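Local atomic coordinates of methylmalonyl-CoA carboxyltransferase 12S subunit (PDB entry 1ON3), a protein that transfers the carboxyl group of methylmalonyl-CoA to the biotin of the 1.3S subunit, and as a homohexamer forms the core of the transcarboxylase complex. Residues 352-357 / 393-398. Sequence-based numbering, arbitrary orientation. Where two conformers were deposited one is given.
Sequences EFVNFC and YAYSEA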
ATOM      1  N   GLU E 352      25.591  11.486  12.172  1.00 12.26           N
ATOM      2  CA  GLU E 352      25.828  10.614  11.020  1.00  8.22           C
ATOM      3  C   GLU E 352      25.712   9.151  11.460  1.00 10.99           C
ATOM      4  O   GLU E 352      25.063   8.347  10.791  1.00 13.06           O
ATOM      5  CB  GLU E 352      27.222  10.849  10.418  1.00 11.89           C
ATOM      6  CG  GLU E 352      27.488  10.002   9.133  1.00 14.53           C
ATOM      7  CD  GLU E 352      28.945  10.054   8.666  1.00 15.40           C
ATOM      8  OE1 GLU E 352      29.859   9.883   9.503  1.00 17.79           O
ATOM      9  OE2 GLU E 352      29.179  10.256   7.460  1.00 19.11           O
ATOM     10  N   PHE E 353      26.337   8.820  12.588  1.00  8.90           N
ATOM     11  CA  PHE E 353      26.312   7.451  13.108  1.00  8.97           C
ATOM     12  C   PHE E 353      24.879   7.038  13.426  1.00  8.37           C
ATOM     13  O   PHE E 353      24.448   5.940  13.071  1.00 12.80           O
ATOM     14  CB  PHE E 353      27.182   7.354  14.368  1.00 10.72           C
ATOM     15  CG  PHE E 353      27.387   5.945  14.873  1.00 10.66           C
ATOM     16  CD1 PHE E 353      28.143   5.029  14.143  1.00 11.48           C
ATOM     17  CD2 PHE E 353      26.862   5.547  16.108  1.00 14.05           C
ATOM     18  CE1 PHE E 353      28.385   3.733  14.637  1.00  9.79           C
ATOM     19  CE2 PHE E 353      27.098   4.249  16.610  1.00  8.97           C
ATOM     20  CZ  PHE E 353      27.862   3.347  15.873  1.00  7.79           C
ATOM     21  N   VAL E 354      24.144   7.915  14.105  1.00 10.20           N
ATOM     22  CA  VAL E 354      22.753   7.640  14.454  1.00  6.91           C
ATOM     23  C   VAL E 354      21.902   7.413  13.195  1.00  9.72           C
ATOM     24  O   VAL E 354      21.145   6.453  13.132  1.00  7.97           O
ATOM     25  CB  VAL E 354      22.144   8.798  15.285  1.00  5.24           C
ATOM     26  CG1 VAL E 354      20.613   8.667  15.359  1.00  8.47           C
ATOM     27  CG2 VAL E 354      22.747   8.800  16.703  1.00  6.10           C
ATOM     28  N   ASN E 355      22.026   8.275  12.186  1.00 11.77           N
ATOM     29  CA  ASN E 355      21.235   8.083  10.958  1.00  9.65           C
ATOM     30  C   ASN E 355      21.590   6.773  10.272  1.00  8.83           C
ATOM     31  O   ASN E 355      20.707   6.070   9.771  1.00 12.44           O
ATOM     32  CB  ASN E 355      21.444   9.231   9.962  1.00 16.44           C
ATOM     33  CG  ASN E 355      20.844  10.534  10.443  1.00 27.92           C
ATOM     34  OD1 ASN E 355      19.806  10.540  11.112  1.00 27.08           O
ATOM     35  ND2 ASN E 355      21.481  11.652  10.090  1.00 23.49           N
ATOM     36  N   PHE E 356      22.873   6.427  10.253  1.00 10.03           N
ATOM     37  CA  PHE E 356      23.268   5.177   9.610  1.00  8.38           C
ATOM     38  C   PHE E 356      22.664   3.959  10.324  1.00 11.35           C
ATOM     39  O   PHE E 356      22.075   3.085   9.690  1.00  9.53           O
ATOM     40  CB  PHE E 356      24.790   5.007   9.591  1.00  6.63           C
ATOM     41  CG  PHE E 356      25.220   3.699   9.008  1.00 10.63           C
ATOM     42  CD1 PHE E 356      25.245   3.518   7.622  1.00  9.32           C
ATOM     43  CD2 PHE E 356      25.462   2.602   9.840  1.00  7.28           C
ATOM     44  CE1 PHE E 356      25.495   2.255   7.073  1.00 10.71           C
ATOM     45  CE2 PHE E 356      25.706   1.345   9.304  1.00 10.26           C
ATOM     46  CZ  PHE E 356      25.720   1.172   7.915  1.00  9.60           C
ATOM     47  N   CYS E 357      22.837   3.901  11.643  1.00  7.64           N
ATOM     48  CA  CYS E 357      22.314   2.784  12.424  1.00  8.95           C
ATOM     49  C   CYS E 357      20.821   2.674  12.214  1.00 12.46           C
ATOM     50  O   CYS E 357      20.303   1.573  12.018  1.00  9.16           O
ATOM     51  CB  CYS E 357      22.635   2.953  13.916  1.00  9.75           C
ATOM     52  SG  CYS E 357      24.393   2.681  14.315  1.00 10.86           S
ATOM     53  N   TYR E 393      17.690  15.953  15.666  1.00 10.29           N
ATOM     54  CA  TYR E 393      16.975  15.498  14.489  1.00  8.73           C
ATOM     55  C   TYR E 393      17.139  13.993  14.284  1.00 10.96           C
ATOM     56  O   TYR E 393      16.143  13.268  14.163  1.00 10.38           O
ATOM     57  CB  TYR E 393      17.463  16.223  13.238  1.00  9.97           C
ATOM     58  CG  TYR E 393      16.609  15.905  12.037  1.00 12.16           C
ATOM     59  CD1 TYR E 393      15.594  16.762  11.634  1.00  9.98           C
ATOM     60  CD2 TYR E 393      16.777  14.707  11.343  1.00 17.72           C
ATOM     61  CE1 TYR E 393      14.754  16.439  10.564  1.00 16.47           C
ATOM     62  CE2 TYR E 393      15.945  14.370  10.283  1.00 20.37           C
ATOM     63  CZ  TYR E 393      14.938  15.240   9.898  1.00 19.66           C
ATOM     64  OH  TYR E 393      14.115  14.890   8.851  1.00 27.54           O
ATOM     65  N   ALA E 394      18.391  13.537  14.226  1.00  5.55           N
ATOM     66  CA  ALA E 394      18.678  12.124  13.994  1.00 10.67           C
ATOM     67  C   ALA E 394      18.001  11.209  15.005  1.00 11.78           C
ATOM     68  O   ALA E 394      17.370  10.224  14.628  1.00  8.63           O
ATOM     69  CB  ALA E 394      20.190  11.877  13.989  1.00  9.37           C
ATOM     70  N   TYR E 395      18.128  11.516  16.291  1.00  7.83           N
ATOM     71  CA  TYR E 395      17.481  10.671  17.293  1.00  8.22           C
ATOM     72  C   TYR E 395      15.951  10.728  17.211  1.00  9.65           C
ATOM     73  O   TYR E 395      15.289   9.687  17.270  1.00  9.81           O
ATOM     74  CB  TYR E 395      17.954  11.060  18.695  1.00 10.25           C
ATOM     75  CG  TYR E 395      19.259  10.410  19.092  1.00 10.60           C
ATOM     76  CD1 TYR E 395      20.351  11.179  19.471  1.00  9.19           C
ATOM     77  CD2 TYR E 395      19.388   9.019  19.111  1.00 12.49           C
ATOM     78  CE1 TYR E 395      21.544  10.589  19.861  1.00 12.55           C
ATOM     79  CE2 TYR E 395      20.584   8.415  19.505  1.00 11.85           C
ATOM     80  CZ  TYR E 395      21.655   9.211  19.876  1.00 12.71           C
ATOM     81  OH  TYR E 395      22.841   8.638  20.260  1.00 11.19           O
ATOM     82  N   SER E 396      15.379  11.926  17.061  1.00 11.26           N
ATOM     83  CA  SER E 396      13.915  12.057  16.979  1.00 11.61           C
ATOM     84  C   SER E 396      13.320  11.327  15.770  1.00 11.80           C
ATOM     85  O   SER E 396      12.191  10.870  15.812  1.00 12.47           O
ATOM     86  CB  SER E 396      13.486  13.535  16.926  1.00  8.79           C
ATOM     87  OG  SER E 396      13.953  14.251  18.062  1.00 11.42           O
ATOM     88  N   GLU E 397      14.080  11.232  14.687  1.00 13.94           N
ATOM     89  CA  GLU E 397      13.602  10.550  13.488  1.00 13.19           C
ATOM     90  C   GLU E 397      13.831   9.034  13.588  1.00 11.76           C
ATOM     91  O   GLU E 397      13.111   8.244  12.982  1.00 13.58           O
ATOM     92  CB  GLU E 397      14.340  11.079  12.256  0.50 16.42           C
ATOM     93  CG  GLU E 397      13.884  10.466  10.941  0.50 27.10           C
ATOM     94  CD  GLU E 397      12.478  10.889  10.542  0.50 26.31           C
ATOM     95  OE1 GLU E 397      11.942  10.318   9.571  0.50 32.80           O
ATOM     96  OE2 GLU E 397      11.909  11.794  11.190  0.50 30.95           O
ATOM     97  N   ALA E 398      14.848   8.637  14.336  1.00  9.04           N
ATOM     98  CA  ALA E 398      15.173   7.218  14.438  1.00 13.02           C
ATOM     99  C   ALA E 398      14.043   6.373  15.012  1.00 12.23           C
ATOM    100  O   ALA E 398      13.367   6.784  15.962  1.00 11.47           O
ATOM    101  CB  ALA E 398      16.459   7.029  15.261  1.00 11.76           C
TER
HETATM  102  O   HOH W   1      17.689   8.882  12.091  1.00 16.43           O
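Ala394 O accepts two hydrogen bonds, one from Ala398 N a helical turn on and one from a water, 2.9 Å away, that bridges to Asn355. The same water donates to Asn355 OD1, so the amide is tied to the neighbouring helix without a direct bond. Asn355 CG lies beside its own backbone N (chi1 -69°), and OD1 also packs against the methyl of Ala394, 3.2 Å from its CB. Val354 carries most of the apolar contact with both branches: CG1 rests on Ala394 CB at 3.5 Å, while CG2 sits over one face of the Tyr395 ring in a CH-pi contact, displaced toward the CZ corner, 3.4 Å from CZ. The hydroxyl next to it is hydrogen-bonded to Gln366 OE1 of strand 364-370, which also supplies Leu364 against Val354. An alanine in place of Tyr395 would probably open a gap beside Val354 CG2 and leave Gln366 without its phenolic partner. The segments 352-357 and 393-397, whose axes approach to 8.8 Å at 21°, belong to helices 344-359 and 384-397, which precede the parallel strands 364-370 and 402-407 in the alternating beta-alpha architecture of the ClpP/crotonase fold.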